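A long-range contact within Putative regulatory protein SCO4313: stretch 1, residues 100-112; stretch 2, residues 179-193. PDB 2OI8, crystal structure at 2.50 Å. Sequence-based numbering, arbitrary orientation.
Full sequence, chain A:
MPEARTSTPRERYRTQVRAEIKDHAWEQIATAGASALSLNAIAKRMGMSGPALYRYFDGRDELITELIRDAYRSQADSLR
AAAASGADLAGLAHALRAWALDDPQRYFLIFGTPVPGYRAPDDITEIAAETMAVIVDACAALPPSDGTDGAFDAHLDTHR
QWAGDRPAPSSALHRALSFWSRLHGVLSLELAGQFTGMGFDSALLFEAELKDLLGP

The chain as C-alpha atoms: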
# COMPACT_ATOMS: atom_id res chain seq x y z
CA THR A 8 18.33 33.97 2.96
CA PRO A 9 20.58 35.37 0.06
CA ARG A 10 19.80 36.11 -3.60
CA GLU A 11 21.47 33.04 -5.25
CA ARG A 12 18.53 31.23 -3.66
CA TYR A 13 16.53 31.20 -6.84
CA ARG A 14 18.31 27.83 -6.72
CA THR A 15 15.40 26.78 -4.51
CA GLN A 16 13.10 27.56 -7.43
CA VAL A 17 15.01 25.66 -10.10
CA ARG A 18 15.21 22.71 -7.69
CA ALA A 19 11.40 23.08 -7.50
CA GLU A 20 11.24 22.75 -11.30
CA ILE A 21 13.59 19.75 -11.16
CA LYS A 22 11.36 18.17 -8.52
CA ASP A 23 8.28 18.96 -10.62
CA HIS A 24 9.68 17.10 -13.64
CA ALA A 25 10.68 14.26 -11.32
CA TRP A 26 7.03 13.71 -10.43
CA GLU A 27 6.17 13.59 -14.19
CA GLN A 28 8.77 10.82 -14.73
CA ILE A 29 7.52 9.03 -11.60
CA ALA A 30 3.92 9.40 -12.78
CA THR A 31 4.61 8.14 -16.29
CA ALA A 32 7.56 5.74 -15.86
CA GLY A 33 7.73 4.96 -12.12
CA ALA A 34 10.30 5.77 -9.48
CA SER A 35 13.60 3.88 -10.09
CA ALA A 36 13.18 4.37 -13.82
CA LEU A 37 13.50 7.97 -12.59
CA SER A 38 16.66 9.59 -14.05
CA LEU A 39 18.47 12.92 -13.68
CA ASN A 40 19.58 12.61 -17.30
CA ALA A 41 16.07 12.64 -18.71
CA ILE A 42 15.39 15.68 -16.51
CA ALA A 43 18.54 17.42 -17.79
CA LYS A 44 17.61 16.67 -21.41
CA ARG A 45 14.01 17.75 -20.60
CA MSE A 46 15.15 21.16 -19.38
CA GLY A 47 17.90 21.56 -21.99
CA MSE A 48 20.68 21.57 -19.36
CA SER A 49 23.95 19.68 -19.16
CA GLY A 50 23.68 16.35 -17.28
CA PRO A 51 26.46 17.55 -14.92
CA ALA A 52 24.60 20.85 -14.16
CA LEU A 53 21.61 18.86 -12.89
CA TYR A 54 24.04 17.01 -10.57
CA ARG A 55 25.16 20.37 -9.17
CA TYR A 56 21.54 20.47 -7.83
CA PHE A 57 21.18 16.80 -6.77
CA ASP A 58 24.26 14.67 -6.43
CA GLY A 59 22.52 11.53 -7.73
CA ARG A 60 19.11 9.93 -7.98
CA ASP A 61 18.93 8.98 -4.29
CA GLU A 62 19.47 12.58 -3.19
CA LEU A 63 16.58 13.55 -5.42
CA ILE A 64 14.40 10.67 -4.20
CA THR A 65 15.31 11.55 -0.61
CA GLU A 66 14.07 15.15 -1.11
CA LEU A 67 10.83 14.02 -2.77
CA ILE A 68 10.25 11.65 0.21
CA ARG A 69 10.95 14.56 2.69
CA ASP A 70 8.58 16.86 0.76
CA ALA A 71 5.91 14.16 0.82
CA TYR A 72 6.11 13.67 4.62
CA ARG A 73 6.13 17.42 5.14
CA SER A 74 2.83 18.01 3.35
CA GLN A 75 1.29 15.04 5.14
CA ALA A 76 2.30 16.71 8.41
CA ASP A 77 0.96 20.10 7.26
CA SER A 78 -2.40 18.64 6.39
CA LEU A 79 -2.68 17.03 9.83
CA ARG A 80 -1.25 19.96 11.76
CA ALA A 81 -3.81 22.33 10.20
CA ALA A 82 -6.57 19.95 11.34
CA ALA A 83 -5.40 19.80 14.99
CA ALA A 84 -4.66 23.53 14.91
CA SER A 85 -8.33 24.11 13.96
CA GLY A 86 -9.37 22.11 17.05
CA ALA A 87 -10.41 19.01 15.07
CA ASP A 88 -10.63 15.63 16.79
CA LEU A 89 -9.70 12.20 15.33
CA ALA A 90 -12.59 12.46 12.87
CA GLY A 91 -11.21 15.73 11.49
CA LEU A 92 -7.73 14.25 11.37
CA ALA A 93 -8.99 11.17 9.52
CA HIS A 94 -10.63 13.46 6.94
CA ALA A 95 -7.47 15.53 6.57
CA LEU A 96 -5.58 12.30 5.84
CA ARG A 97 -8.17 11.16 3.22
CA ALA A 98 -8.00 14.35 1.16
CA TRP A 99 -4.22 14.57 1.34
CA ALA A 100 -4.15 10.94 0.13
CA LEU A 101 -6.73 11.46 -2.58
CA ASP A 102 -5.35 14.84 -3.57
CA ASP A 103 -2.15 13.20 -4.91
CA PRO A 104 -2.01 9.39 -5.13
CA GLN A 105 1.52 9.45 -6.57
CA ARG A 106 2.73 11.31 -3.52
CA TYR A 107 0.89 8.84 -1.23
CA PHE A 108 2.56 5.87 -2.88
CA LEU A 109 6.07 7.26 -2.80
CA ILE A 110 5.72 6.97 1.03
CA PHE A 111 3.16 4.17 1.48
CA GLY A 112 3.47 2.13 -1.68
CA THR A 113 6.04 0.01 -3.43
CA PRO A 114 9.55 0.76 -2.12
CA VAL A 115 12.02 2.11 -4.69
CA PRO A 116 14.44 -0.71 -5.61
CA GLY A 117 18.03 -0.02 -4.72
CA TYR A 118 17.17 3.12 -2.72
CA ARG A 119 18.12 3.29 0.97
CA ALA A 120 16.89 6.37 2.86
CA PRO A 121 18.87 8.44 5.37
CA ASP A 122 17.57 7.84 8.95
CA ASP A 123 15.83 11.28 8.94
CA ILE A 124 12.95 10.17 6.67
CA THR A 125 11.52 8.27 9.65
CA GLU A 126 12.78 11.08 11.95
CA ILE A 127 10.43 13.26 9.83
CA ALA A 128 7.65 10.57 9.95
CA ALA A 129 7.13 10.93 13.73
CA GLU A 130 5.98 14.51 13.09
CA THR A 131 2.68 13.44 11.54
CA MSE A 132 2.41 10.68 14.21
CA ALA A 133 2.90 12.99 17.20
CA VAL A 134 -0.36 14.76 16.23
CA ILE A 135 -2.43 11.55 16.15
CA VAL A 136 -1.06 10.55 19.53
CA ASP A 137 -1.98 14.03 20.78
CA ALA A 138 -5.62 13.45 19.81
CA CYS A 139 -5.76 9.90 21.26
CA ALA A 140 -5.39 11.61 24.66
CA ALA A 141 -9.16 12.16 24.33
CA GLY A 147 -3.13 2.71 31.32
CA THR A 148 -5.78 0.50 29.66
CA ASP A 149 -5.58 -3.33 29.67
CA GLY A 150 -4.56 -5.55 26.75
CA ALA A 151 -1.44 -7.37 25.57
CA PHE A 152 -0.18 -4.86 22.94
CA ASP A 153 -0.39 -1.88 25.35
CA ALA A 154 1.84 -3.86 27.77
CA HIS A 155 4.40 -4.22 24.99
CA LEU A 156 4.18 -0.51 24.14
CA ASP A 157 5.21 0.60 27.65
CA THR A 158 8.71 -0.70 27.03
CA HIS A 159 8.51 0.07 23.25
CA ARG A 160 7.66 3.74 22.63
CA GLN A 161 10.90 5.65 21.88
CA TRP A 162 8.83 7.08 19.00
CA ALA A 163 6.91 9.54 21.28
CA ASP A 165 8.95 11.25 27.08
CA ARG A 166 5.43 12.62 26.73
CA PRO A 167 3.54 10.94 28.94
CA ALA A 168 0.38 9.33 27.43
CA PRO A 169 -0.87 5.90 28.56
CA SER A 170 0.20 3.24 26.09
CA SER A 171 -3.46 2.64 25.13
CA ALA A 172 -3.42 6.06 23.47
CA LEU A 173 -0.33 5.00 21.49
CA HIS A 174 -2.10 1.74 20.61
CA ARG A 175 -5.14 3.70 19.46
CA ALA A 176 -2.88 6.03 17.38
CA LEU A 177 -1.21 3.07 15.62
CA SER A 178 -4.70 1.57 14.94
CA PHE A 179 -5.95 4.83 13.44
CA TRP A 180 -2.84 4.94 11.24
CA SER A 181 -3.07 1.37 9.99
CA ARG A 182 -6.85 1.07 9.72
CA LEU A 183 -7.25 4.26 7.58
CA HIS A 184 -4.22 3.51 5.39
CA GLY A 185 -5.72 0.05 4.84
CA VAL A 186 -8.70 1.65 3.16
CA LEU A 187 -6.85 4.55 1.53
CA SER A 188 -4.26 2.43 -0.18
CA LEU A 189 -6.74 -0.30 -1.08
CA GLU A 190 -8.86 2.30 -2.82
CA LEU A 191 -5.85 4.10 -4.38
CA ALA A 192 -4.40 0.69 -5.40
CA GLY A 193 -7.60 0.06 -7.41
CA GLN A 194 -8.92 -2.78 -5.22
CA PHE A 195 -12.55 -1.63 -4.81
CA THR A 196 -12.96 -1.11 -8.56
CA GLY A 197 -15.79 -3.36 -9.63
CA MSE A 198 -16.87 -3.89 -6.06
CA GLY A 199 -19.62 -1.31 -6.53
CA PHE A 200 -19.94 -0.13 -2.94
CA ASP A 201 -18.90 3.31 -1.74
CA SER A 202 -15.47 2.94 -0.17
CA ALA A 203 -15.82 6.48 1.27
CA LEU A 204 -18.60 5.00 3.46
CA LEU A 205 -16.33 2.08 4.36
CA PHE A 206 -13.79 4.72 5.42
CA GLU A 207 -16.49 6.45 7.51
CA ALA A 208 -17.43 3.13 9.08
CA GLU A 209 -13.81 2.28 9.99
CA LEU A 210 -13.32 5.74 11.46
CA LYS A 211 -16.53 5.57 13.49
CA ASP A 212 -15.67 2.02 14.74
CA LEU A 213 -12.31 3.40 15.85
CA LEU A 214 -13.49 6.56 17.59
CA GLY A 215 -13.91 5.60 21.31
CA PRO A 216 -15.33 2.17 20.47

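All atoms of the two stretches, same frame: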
# COMPACT_ATOMS: atom_id res chain seq x y z
N ALA A 100 -4.34 12.17 0.90
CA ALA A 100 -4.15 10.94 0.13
C ALA A 100 -4.78 11.07 -1.26
O ALA A 100 -4.14 10.83 -2.28
CB ALA A 100 -4.73 9.73 0.87
N LEU A 101 -6.04 11.45 -1.30
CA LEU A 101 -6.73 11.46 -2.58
C LEU A 101 -6.28 12.64 -3.42
O LEU A 101 -6.42 12.62 -4.64
CB LEU A 101 -8.26 11.42 -2.41
CG LEU A 101 -8.82 10.17 -1.73
CD1 LEU A 101 -10.32 10.30 -1.52
CD2 LEU A 101 -8.50 8.87 -2.49
N ASP A 102 -5.72 13.65 -2.80
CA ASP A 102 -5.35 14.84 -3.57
C ASP A 102 -4.18 14.51 -4.50
O ASP A 102 -4.05 15.14 -5.53
CB ASP A 102 -5.05 16.04 -2.67
CG ASP A 102 -4.57 17.27 -3.46
OD1 ASP A 102 -5.29 17.77 -4.36
OD2 ASP A 102 -3.46 17.74 -3.16
N ASP A 103 -3.37 13.52 -4.15
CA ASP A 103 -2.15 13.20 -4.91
C ASP A 103 -1.71 11.76 -4.65
O ASP A 103 -0.80 11.51 -3.85
CB ASP A 103 -1.02 14.17 -4.54
CG ASP A 103 0.18 14.05 -5.45
OD1 ASP A 103 0.34 13.05 -6.17
OD2 ASP A 103 1.00 14.97 -5.46
N PRO A 104 -2.33 10.80 -5.36
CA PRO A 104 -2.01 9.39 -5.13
C PRO A 104 -0.53 9.05 -5.33
O PRO A 104 0.01 8.17 -4.60
CB PRO A 104 -2.85 8.67 -6.19
CG PRO A 104 -4.04 9.58 -6.42
CD PRO A 104 -3.36 10.95 -6.40
N GLN A 105 0.12 9.73 -6.27
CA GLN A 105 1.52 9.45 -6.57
C GLN A 105 2.36 9.79 -5.37
O GLN A 105 3.28 9.04 -5.02
CB GLN A 105 2.02 10.20 -7.80
CG GLN A 105 1.43 9.72 -9.09
CD GLN A 105 1.58 8.22 -9.27
OE1 GLN A 105 2.69 7.65 -9.18
NE2 GLN A 105 0.46 7.57 -9.53
N ARG A 106 2.04 10.92 -4.73
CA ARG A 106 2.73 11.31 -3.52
C ARG A 106 2.48 10.29 -2.39
O ARG A 106 3.41 9.93 -1.67
CB ARG A 106 2.30 12.70 -3.13
CG ARG A 106 3.06 13.31 -1.97
CD ARG A 106 2.47 14.69 -1.66
NE ARG A 106 1.01 14.63 -1.51
CZ ARG A 106 0.22 15.70 -1.42
NH1 ARG A 106 0.75 16.91 -1.46
NH2 ARG A 106 -1.09 15.56 -1.28
N TYR A 107 1.24 9.82 -2.25
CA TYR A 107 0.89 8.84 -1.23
C TYR A 107 1.77 7.60 -1.38
O TYR A 107 2.34 7.08 -0.40
CB TYR A 107 -0.61 8.49 -1.33
CG TYR A 107 -1.08 7.42 -0.33
CD1 TYR A 107 -1.05 6.07 -0.68
CD2 TYR A 107 -1.58 7.77 0.95
CE1 TYR A 107 -1.47 5.06 0.23
CE2 TYR A 107 -2.02 6.77 1.87
CZ TYR A 107 -1.95 5.42 1.50
OH TYR A 107 -2.36 4.41 2.36
N PHE A 108 1.89 7.13 -2.62
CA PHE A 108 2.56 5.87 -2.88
C PHE A 108 4.07 5.93 -2.81
O PHE A 108 4.71 4.92 -2.59
CB PHE A 108 2.14 5.30 -4.22
CG PHE A 108 0.77 4.66 -4.19
CD1 PHE A 108 0.46 3.68 -3.24
CD2 PHE A 108 -0.21 5.01 -5.14
CE1 PHE A 108 -0.83 3.05 -3.22
CE2 PHE A 108 -1.47 4.40 -5.15
CZ PHE A 108 -1.79 3.42 -4.19
N LEU A 109 4.64 7.12 -2.99
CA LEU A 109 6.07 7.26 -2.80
C LEU A 109 6.42 6.95 -1.31
O LEU A 109 7.45 6.36 -1.02
CB LEU A 109 6.51 8.66 -3.25
CG LEU A 109 8.02 8.95 -3.31
CD1 LEU A 109 8.76 8.29 -4.50
CD2 LEU A 109 8.26 10.44 -3.29
N ILE A 110 5.55 7.34 -0.38
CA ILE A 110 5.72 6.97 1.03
C ILE A 110 5.16 5.56 1.32
O ILE A 110 5.84 4.72 1.88
CB ILE A 110 4.96 7.96 2.01
CG1 ILE A 110 5.44 9.39 1.85
CG2 ILE A 110 5.08 7.46 3.49
CD1 ILE A 110 6.94 9.40 1.63
N PHE A 111 3.89 5.33 0.96
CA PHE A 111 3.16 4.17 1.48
C PHE A 111 3.08 2.98 0.54
O PHE A 111 2.54 1.95 0.91
CB PHE A 111 1.78 4.59 1.97
CG PHE A 111 1.82 5.58 3.12
CD1 PHE A 111 2.11 5.16 4.42
CD2 PHE A 111 1.61 6.94 2.90
CE1 PHE A 111 2.15 6.08 5.51
CE2 PHE A 111 1.66 7.87 3.97
CZ PHE A 111 1.93 7.43 5.28
N GLY A 112 3.63 3.12 -0.66
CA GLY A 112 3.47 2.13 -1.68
C GLY A 112 4.74 1.32 -1.88
O GLY A 112 5.51 1.08 -0.94
N PHE A 179 -5.43 3.79 14.32
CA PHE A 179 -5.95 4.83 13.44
C PHE A 179 -5.10 4.85 12.16
O PHE A 179 -5.61 4.79 11.04
CB PHE A 179 -5.90 6.15 14.23
CG PHE A 179 -6.20 7.39 13.43
CD1 PHE A 179 -5.22 7.99 12.64
CD2 PHE A 179 -7.45 8.01 13.53
CE1 PHE A 179 -5.49 9.14 11.93
CE2 PHE A 179 -7.72 9.17 12.82
CZ PHE A 179 -6.74 9.74 12.03
N TRP A 180 -3.78 4.91 12.34
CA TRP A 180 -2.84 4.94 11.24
C TRP A 180 -3.06 3.75 10.29
O TRP A 180 -3.24 3.92 9.09
CB TRP A 180 -1.43 4.90 11.82
CG TRP A 180 -0.35 5.36 10.92
CD1 TRP A 180 0.78 4.68 10.58
CD2 TRP A 180 -0.27 6.62 10.27
NE1 TRP A 180 1.55 5.43 9.75
CE2 TRP A 180 0.94 6.63 9.53
CE3 TRP A 180 -1.09 7.75 10.22
CZ2 TRP A 180 1.35 7.73 8.76
CZ3 TRP A 180 -0.68 8.86 9.44
CH2 TRP A 180 0.53 8.83 8.72
N SER A 181 -3.09 2.54 10.84
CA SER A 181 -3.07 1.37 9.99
C SER A 181 -4.44 1.12 9.41
O SER A 181 -4.54 0.84 8.24
CB SER A 181 -2.59 0.16 10.77
OG SER A 181 -3.54 -0.12 11.77
N ARG A 182 -5.49 1.24 10.22
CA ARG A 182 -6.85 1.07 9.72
C ARG A 182 -7.24 1.98 8.53
O ARG A 182 -7.82 1.51 7.54
CB ARG A 182 -7.87 1.19 10.86
CG ARG A 182 -7.84 -0.00 11.78
CD ARG A 182 -8.92 0.01 12.84
NE ARG A 182 -8.61 -0.95 13.90
CZ ARG A 182 -9.32 -1.10 15.03
NH1 ARG A 182 -10.39 -0.36 15.26
NH2 ARG A 182 -8.94 -2.00 15.93
N LEU A 183 -6.91 3.27 8.63
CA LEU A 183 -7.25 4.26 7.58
C LEU A 183 -6.37 4.19 6.32
O LEU A 183 -6.82 4.52 5.20
CB LEU A 183 -7.24 5.67 8.18
CG LEU A 183 -8.24 5.83 9.33
CD1 LEU A 183 -8.18 7.23 9.85
CD2 LEU A 183 -9.67 5.48 8.92
N HIS A 184 -5.11 3.80 6.51
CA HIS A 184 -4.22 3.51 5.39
C HIS A 184 -4.64 2.26 4.65
O HIS A 184 -4.50 2.20 3.42
CB HIS A 184 -2.77 3.44 5.85
CG HIS A 184 -2.17 4.78 6.08
ND1 HIS A 184 -1.82 5.62 5.04
CD2 HIS A 184 -1.87 5.45 7.22
CE1 HIS A 184 -1.34 6.75 5.54
NE2 HIS A 184 -1.35 6.67 6.86
N GLY A 185 -5.19 1.29 5.39
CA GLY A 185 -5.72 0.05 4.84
C GLY A 185 -6.76 0.40 3.81
O GLY A 185 -6.69 -0.07 2.69
N VAL A 186 -7.70 1.27 4.16
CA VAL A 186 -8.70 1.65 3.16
C VAL A 186 -8.19 2.65 2.11
O VAL A 186 -8.47 2.48 0.94
CB VAL A 186 -10.08 1.99 3.76
CG1 VAL A 186 -10.06 1.93 5.26
CG2 VAL A 186 -10.63 3.32 3.23
N LEU A 187 -7.38 3.61 2.50
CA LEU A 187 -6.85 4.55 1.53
C LEU A 187 -6.01 3.89 0.45
O LEU A 187 -6.19 4.16 -0.74
CB LEU A 187 -6.05 5.68 2.21
CG LEU A 187 -6.91 6.66 3.00
CD1 LEU A 187 -6.03 7.66 3.73
CD2 LEU A 187 -7.94 7.35 2.09
N SER A 188 -5.11 3.00 0.84
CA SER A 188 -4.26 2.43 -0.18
C SER A 188 -4.96 1.33 -0.94
O SER A 188 -4.68 1.11 -2.11
CB SER A 188 -2.95 1.98 0.41
OG SER A 188 -3.20 1.23 1.56
N LEU A 189 -5.92 0.66 -0.32
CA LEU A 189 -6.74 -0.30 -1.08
C LEU A 189 -7.55 0.41 -2.11
O LEU A 189 -7.65 -0.09 -3.21
CB LEU A 189 -7.65 -1.16 -0.20
CG LEU A 189 -6.96 -2.28 0.58
CD1 LEU A 189 -8.01 -2.99 1.41
CD2 LEU A 189 -6.27 -3.28 -0.36
N GLU A 190 -8.12 1.56 -1.78
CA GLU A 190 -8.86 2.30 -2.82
C GLU A 190 -7.95 2.90 -3.89
O GLU A 190 -8.19 2.67 -5.07
CB GLU A 190 -9.89 3.30 -2.28
CG GLU A 190 -9.45 4.36 -1.32
CD GLU A 190 -10.64 4.92 -0.49
OE1 GLU A 190 -11.76 5.05 -1.04
OE2 GLU A 190 -10.44 5.22 0.71
N LEU A 191 -6.89 3.58 -3.46
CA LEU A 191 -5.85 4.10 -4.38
C LEU A 191 -5.11 3.03 -5.21
O LEU A 191 -4.62 3.31 -6.30
CB LEU A 191 -4.83 4.94 -3.60
CG LEU A 191 -5.34 6.28 -3.04
CD1 LEU A 191 -4.21 7.08 -2.34
CD2 LEU A 191 -5.93 7.12 -4.17
N ALA A 192 -5.02 1.80 -4.69
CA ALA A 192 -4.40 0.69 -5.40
C ALA A 192 -5.38 0.04 -6.37
O ALA A 192 -5.04 -0.93 -7.02
CB ALA A 192 -3.86 -0.36 -4.40
N GLY A 193 -6.61 0.54 -6.45
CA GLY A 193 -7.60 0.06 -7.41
C GLY A 193 -8.37 -1.18 -6.99
O GLY A 193 -9.00 -1.83 -7.85

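Leu191 forms the apolar centre of the contact. Its side chain, in the m,t rotamer, leaves the last turn of helix 179-191 toward the first stretch and fits as a knob into a hole formed by Ala100, Pro104, Tyr107 and Phe108; it has more surface covered by the opposing stretch than any other residue here. CD1 of Leu191 lies over one face of the Tyr107 ring, 4.0 Å from its centroid and 26° off the normal, a CH-pi contact in which the closest ring atom, Tyr107 CD1, is 3.7 Å from Leu191 CD1. The other methyl, Leu191 CD2, meets Leu101 CD2 at 3.5 Å and Pro104 CG at 3.8 Å. Thus the two branches of one leucine reach different parts of the first stretch, with CD2 packing against side chains on both sides of the break between its two helical segments.

Around this centre the packing continues back along helix 179-191 to Leu187 and, past the end of the helix, to Ala192. Ala100 points its CB toward the second stretch, 3.8 Å from Leu187 CD1, and its small side chain accompanies a CA separation of 7.1 Å between Ala100 and Leu187. Phe108 starts out sideways, but its ring end comes nearer: Phe108 CZ is 3.4 Å from Leu191 CB, and the backbone atom Ala192 N lies at the ring edge, 3.6 Å from Phe108 CZ.

Tyr107 reciprocates the knob of Leu191. Its chi1 of 178° (t) carries the ring between the helices, among His184, Leu187, Ser188 and Leu191, so that the hydroxyl reaches the backbone of the second helix. Ser188 CB sits near the plane of the ring, at its edge, 3.2 Å from Tyr107 OH.

One turn further along the first stretch, Phe111 extends the aromatic packing. Phe111 CZ is 3.5 Å from Trp180 CZ2 and 3.4 Å from His184 CE1. The Phe111 and His184 rings, with centroids 4.1 Å apart and planes at 32°, are oblique to one another, although His184 CE1 lies over a face of the phenylalanine.

The polar edge centres on the Tyr107 hydroxyl. Tyr107 OH and His184 ND1 form a hydrogen bond of 3.0 Å, with the hydroxyl near the plane of the imidazole, where the nitrogen can take part through its in-plane proton or lone pair. His184 O is also within weak hydrogen-bonding reach, 3.3 Å from Tyr107 OH. That carbonyl already accepts from Ser188 OG, in a very short bond of 2.5 Å between Ser188 OG and His184 O, as well as from Ser188 N at 2.8 Å from His184 O.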